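Local coordinates for protein LysR family transcriptional regulator (Vibrio vulnificus, PDB 5FHK) that probably regulates transcription of virulence genes as the AphB regulator of the LysR family, here as its regulatory domain without the DNA-binding part, at residues 75-87 / 143-157. Sequence-based numbering, arbitrary orientation.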
loop_
_atom_site.group_PDB
_atom_site.type_symbol
_atom_site.label_atom_id
_atom_site.label_comp_id
_atom_site.label_asym_id
_atom_site.label_seq_id
_atom_site.Cartn_x
_atom_site.Cartn_y
_atom_site.Cartn_z
ATOM N N SER A 75 -4.647 -0.527 19.193
ATOM C CA SER A 75 -5.888 -1.125 18.756
ATOM C C SER A 75 -6.525 -0.246 17.696
ATOM O O SER A 75 -6.271 0.960 17.600
ATOM C CB SER A 75 -6.836 -1.372 19.933
ATOM O OG SER A 75 -7.188 -0.160 20.548
ATOM N N VAL A 76 -7.326 -0.878 16.873
ATOM C CA VAL A 76 -8.007 -0.217 15.781
ATOM C C VAL A 76 -9.465 -0.641 15.821
ATOM O O VAL A 76 -9.803 -1.732 16.294
ATOM C CB VAL A 76 -7.340 -0.567 14.427
ATOM C CG1 VAL A 76 -7.715 -1.955 13.969
ATOM C CG2 VAL A 76 -7.709 0.433 13.388
ATOM N N LYS A 77 -10.340 0.236 15.344
ATOM C CA LYS A 77 -11.754 -0.085 15.220
ATOM C C LYS A 77 -12.252 0.379 13.858
ATOM O O LYS A 77 -12.017 1.523 13.466
ATOM C CB LYS A 77 -12.574 0.559 16.342
ATOM C CG LYS A 77 -14.070 0.322 16.197
ATOM C CD LYS A 77 -14.852 0.906 17.367
ATOM C CE LYS A 77 -15.726 2.061 16.932
ATOM N NZ LYS A 77 -15.068 3.354 17.239
ATOM N N ASP A 78 -12.944 -0.503 13.152
ATOM C CA ASP A 78 -13.442 -0.202 11.820
ATOM C C ASP A 78 -14.829 0.430 11.887
ATOM O O ASP A 78 -15.689 -0.011 12.652
ATOM C CB ASP A 78 -13.472 -1.472 10.978
ATOM C CG ASP A 78 -12.201 -2.304 11.135
ATOM O OD1 ASP A 78 -11.089 -1.743 11.012
ATOM O OD2 ASP A 78 -12.316 -3.514 11.431
ATOM N N ILE A 79 -15.034 1.467 11.070
ATOM C CA ILE A 79 -16.251 2.265 11.077
ATOM C C ILE A 79 -16.679 2.496 9.638
ATOM O O ILE A 79 -15.869 2.461 8.709
ATOM C CB ILE A 79 -16.063 3.622 11.779
ATOM C CG1 ILE A 79 -15.036 4.449 11.017
ATOM C CG2 ILE A 79 -15.572 3.431 13.240
ATOM C CD1 ILE A 79 -14.759 5.765 11.670
ATOM N N LEU A 80 -17.962 2.769 9.467
ATOM C CA LEU A 80 -18.537 3.000 8.150
ATOM C C LEU A 80 -18.442 4.478 7.821
ATOM O O LEU A 80 -18.749 5.315 8.675
ATOM C CB LEU A 80 -19.990 2.536 8.128
ATOM C CG LEU A 80 -20.222 1.037 8.373
ATOM C CD1 LEU A 80 -21.718 0.739 8.635
ATOM C CD2 LEU A 80 -19.710 0.213 7.200
ATOM N N VAL A 81 -17.987 4.799 6.599
ATOM C CA VAL A 81 -17.894 6.180 6.128
ATOM C C VAL A 81 -18.265 6.281 4.648
ATOM O O VAL A 81 -18.343 5.284 3.929
ATOM C CB VAL A 81 -16.490 6.810 6.344
ATOM C CG1 VAL A 81 -16.180 6.929 7.818
ATOM C CG2 VAL A 81 -15.380 5.988 5.628
ATOM N N ALA A 82 -18.512 7.524 4.210
ATOM C CA ALA A 82 -18.754 7.893 2.817
ATOM C C ALA A 82 -18.464 9.389 2.673
ATOM O O ALA A 82 -18.477 10.136 3.657
ATOM C CB ALA A 82 -20.194 7.566 2.387
ATOM N N SER A 83 -18.214 9.834 1.444
ATOM C CA SER A 83 -17.954 11.264 1.252
ATOM C C SER A 83 -19.244 12.080 1.403
ATOM O O SER A 83 -20.343 11.540 1.323
ATOM C CB SER A 83 -17.320 11.517 -0.114
ATOM O OG SER A 83 -18.303 11.567 -1.129
ATOM N N PRO A 84 -19.135 13.379 1.700
ATOM C CA PRO A 84 -20.343 14.229 1.709
ATOM C C PRO A 84 -21.075 14.232 0.382
ATOM O O PRO A 84 -22.309 14.310 0.360
ATOM C CB PRO A 84 -19.789 15.618 2.055
ATOM C CG PRO A 84 -18.564 15.310 2.884
ATOM C CD PRO A 84 -17.975 14.059 2.295
ATOM N N GLU A 85 -20.358 14.131 -0.735
ATOM C CA GLU A 85 -21.039 14.105 -2.022
ATOM C C GLU A 85 -21.925 12.867 -2.149
ATOM O O GLU A 85 -23.044 12.948 -2.661
ATOM C CB GLU A 85 -20.014 14.171 -3.158
ATOM C CG GLU A 85 -20.622 14.222 -4.561
ATOM C CD GLU A 85 -19.586 13.985 -5.669
ATOM O OE1 GLU A 85 -18.560 13.295 -5.411
ATOM O OE2 GLU A 85 -19.804 14.503 -6.797
ATOM N N TYR A 86 -21.452 11.711 -1.681
ATOM C CA TYR A 86 -22.304 10.522 -1.725
ATOM C C TYR A 86 -23.505 10.660 -0.794
ATOM O O TYR A 86 -24.614 10.206 -1.114
ATOM C CB TYR A 86 -21.501 9.275 -1.354
ATOM C CG TYR A 86 -22.341 8.023 -1.464
ATOM C CD1 TYR A 86 -22.481 7.372 -2.689
ATOM C CD2 TYR A 86 -23.024 7.519 -0.369
ATOM C CE1 TYR A 86 -23.250 6.247 -2.812
ATOM C CE2 TYR A 86 -23.821 6.403 -0.488
ATOM C CZ TYR A 86 -23.925 5.761 -1.710
ATOM O OH TYR A 86 -24.695 4.616 -1.830
ATOM N N VAL A 87 -23.293 11.260 0.373
ATOM C CA VAL A 87 -24.355 11.419 1.360
ATOM C C VAL A 87 -25.440 12.363 0.850
ATOM O O VAL A 87 -26.638 12.112 1.030
ATOM C CB VAL A 87 -23.734 11.901 2.682
ATOM C CG1 VAL A 87 -24.791 12.397 3.648
ATOM C CG2 VAL A 87 -22.930 10.782 3.301
ATOM N N CYS A 143 -13.988 5.819 -2.153
ATOM C CA CYS A 143 -14.912 6.427 -1.207
ATOM C C CYS A 143 -14.829 7.951 -1.262
ATOM O O CYS A 143 -15.857 8.637 -1.341
ATOM C CB CYS A 143 -14.581 5.925 0.199
ATOM S SG CYS A 143 -15.747 6.348 1.502
ATOM N N SER A 144 -13.603 8.495 -1.214
ATOM C CA SER A 144 -13.415 9.943 -1.305
ATOM C C SER A 144 -14.012 10.510 -2.587
ATOM O O SER A 144 -14.518 11.642 -2.597
ATOM C CB SER A 144 -11.928 10.277 -1.236
ATOM O OG SER A 144 -11.471 10.285 0.098
ATOM N N GLU A 145 -13.997 9.737 -3.663
ATOM C CA GLU A 145 -14.595 10.177 -4.908
ATOM C C GLU A 145 -16.105 9.978 -4.939
ATOM O O GLU A 145 -16.729 10.209 -5.977
ATOM C CB GLU A 145 -13.918 9.467 -6.085
ATOM C CG GLU A 145 -12.650 10.192 -6.566
ATOM C CD GLU A 145 -12.793 10.804 -7.966
ATOM O OE1 GLU A 145 -11.755 11.034 -8.627
ATOM O OE2 GLU A 145 -13.940 11.050 -8.407
ATOM N N GLY A 146 -16.715 9.576 -3.828
ATOM C CA GLY A 146 -18.158 9.568 -3.750
ATOM C C GLY A 146 -18.835 8.412 -4.437
ATOM O O GLY A 146 -20.002 8.534 -4.827
ATOM N N LEU A 147 -18.154 7.275 -4.561
ATOM C CA LEU A 147 -18.701 6.087 -5.188
ATOM C C LEU A 147 -19.399 5.153 -4.209
ATOM O O LEU A 147 -19.965 4.147 -4.644
ATOM C CB LEU A 147 -17.593 5.331 -5.928
ATOM C CG LEU A 147 -16.929 6.040 -7.121
ATOM C CD1 LEU A 147 -15.673 5.282 -7.569
ATOM C CD2 LEU A 147 -17.906 6.210 -8.308
ATOM N N GLY A 148 -19.405 5.445 -2.914
ATOM C CA GLY A 148 -20.243 4.641 -2.037
ATOM C C GLY A 148 -19.688 4.544 -0.624
ATOM O O GLY A 148 -18.806 5.306 -0.227
ATOM N N ILE A 149 -20.245 3.572 0.110
ATOM C CA ILE A 149 -19.977 3.322 1.526
ATOM C C ILE A 149 -18.905 2.250 1.655
ATOM O O ILE A 149 -18.948 1.228 0.955
ATOM C CB ILE A 149 -21.265 2.865 2.241
ATOM C CG1 ILE A 149 -22.326 3.975 2.271
ATOM C CG2 ILE A 149 -20.957 2.302 3.648
ATOM C CD1 ILE A 149 -23.675 3.435 2.462
ATOM N N THR A 150 -17.952 2.463 2.557
ATOM C CA THR A 150 -16.944 1.460 2.871
ATOM C C THR A 150 -16.817 1.287 4.377
ATOM O O THR A 150 -17.297 2.092 5.174
ATOM C CB THR A 150 -15.566 1.829 2.311
ATOM O OG1 THR A 150 -14.640 0.814 2.706
ATOM C CG2 THR A 150 -15.109 3.173 2.894
ATOM N N LEU A 151 -16.144 0.213 4.757
ATOM C CA LEU A 151 -15.777 -0.027 6.143
ATOM C C LEU A 151 -14.261 0.052 6.234
ATOM O O LEU A 151 -13.550 -0.590 5.456
ATOM C CB LEU A 151 -16.270 -1.380 6.626
ATOM C CG LEU A 151 -15.835 -1.665 8.064
ATOM C CD1 LEU A 151 -16.727 -0.891 8.981
ATOM C CD2 LEU A 151 -15.957 -3.162 8.383
ATOM N N MET A 152 -13.773 0.840 7.181
ATOM C CA MET A 152 -12.387 1.239 7.114
ATOM C C MET A 152 -11.838 1.357 8.528
ATOM O O MET A 152 -12.553 1.845 9.424
ATOM C CB MET A 152 -12.277 2.573 6.372
ATOM C CG MET A 152 -10.894 3.068 6.073
ATOM S SD MET A 152 -10.141 2.258 4.665
ATOM C CE MET A 152 -11.415 2.423 3.429
ATOM N N PRO A 153 -10.599 0.919 8.768
ATOM C CA PRO A 153 -10.000 1.105 10.098
ATOM C C PRO A 153 -9.876 2.585 10.425
ATOM O O PRO A 153 -9.288 3.353 9.656
ATOM C CB PRO A 153 -8.618 0.443 9.972
ATOM C CG PRO A 153 -8.668 -0.388 8.724
ATOM C CD PRO A 153 -9.641 0.340 7.814
ATOM N N ASP A 154 -10.396 2.972 11.599
ATOM C CA ASP A 154 -10.528 4.392 11.947
ATOM C C ASP A 154 -9.201 5.142 11.870
ATOM O O ASP A 154 -9.170 6.299 11.429
ATOM C CB ASP A 154 -11.142 4.561 13.344
ATOM C CG ASP A 154 -10.358 3.835 14.437
ATOM O OD1 ASP A 154 -9.309 3.213 14.137
ATOM O OD2 ASP A 154 -10.809 3.885 15.607
ATOM N N VAL A 155 -8.095 4.506 12.279
ATOM C CA VAL A 155 -6.785 5.163 12.224
ATOM C C VAL A 155 -6.426 5.613 10.808
ATOM O O VAL A 155 -5.684 6.584 10.631
ATOM C CB VAL A 155 -5.696 4.244 12.811
ATOM C CG1 VAL A 155 -5.410 3.066 11.884
ATOM C CG2 VAL A 155 -4.429 5.037 13.083
ATOM N N MET A 156 -6.938 4.938 9.780
ATOM C CA MET A 156 -6.581 5.312 8.415
ATOM C C MET A 156 -7.354 6.527 7.890
ATOM O O MET A 156 -6.967 7.088 6.856
ATOM C CB MET A 156 -6.812 4.135 7.467
ATOM C CG MET A 156 -5.732 3.031 7.471
ATOM S SD MET A 156 -6.155 1.735 6.233
ATOM C CE MET A 156 -6.432 2.723 4.743
ATOM N N ILE A 157 -8.428 6.944 8.557
ATOM C CA ILE A 157 -9.279 7.989 8.007
ATOM C C ILE A 157 -9.633 9.056 9.037
ATOM O O ILE A 157 -10.571 9.836 8.825
ATOM C CB ILE A 157 -10.560 7.378 7.415
ATOM C CG1 ILE A 157 -11.173 6.385 8.392
ATOM C CG2 ILE A 157 -10.271 6.733 6.064
ATOM C CD1 ILE A 157 -12.523 5.872 7.975
HETATM O O HOH W 1 -18.431 8.126 -0.973
#
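Val81 and Ile157 meet tip to tip, Val81 CG2 lying 3.7 Å from Ile157 CD1. Val81 also lies alongside Thr150, methyl against methyl. The strands 78-82 and 149-153 run antiparallel. Ile79 pairs with Met152 and Val81 with Thr150, each through two backbone hydrogen bonds. On the face opposite Ile79 and Val81, Leu80 and Leu151 cross obliquely, Leu80 CD2 3.6 Å from Leu151 CD1. Trp113 packs on both leucines. Tyr86 CG is anti to the backbone N (chi1 -177°), which lays the ring against Gly146-Gly148. Gly148 CA sits over one face in a CH-pi contact, 3.7 Å from the ring centroid. Gly146 O comes to the ring edge, 3.5 Å from CD1 of Tyr86. Tyr86 OH makes hydrogen bonds with His102 ND1 and Phe103 N. Gly146, with positive phi, is the C-prime residue of the Schellman motif that ends helix 136-144. Ser83 OG caps helix 84-87 by accepting from Tyr86 N at 3.2 Å. At the far end, Asp154 N donates to Lys77 O at 2.9 Å, from above the carbonyl plane. The contact thus joins two sheet strands of the periplasmic-binding-protein-like domain, with apolar packing on both faces and one water linking Ser83 N to the carbonyl O atoms of Cys143 and Gly148.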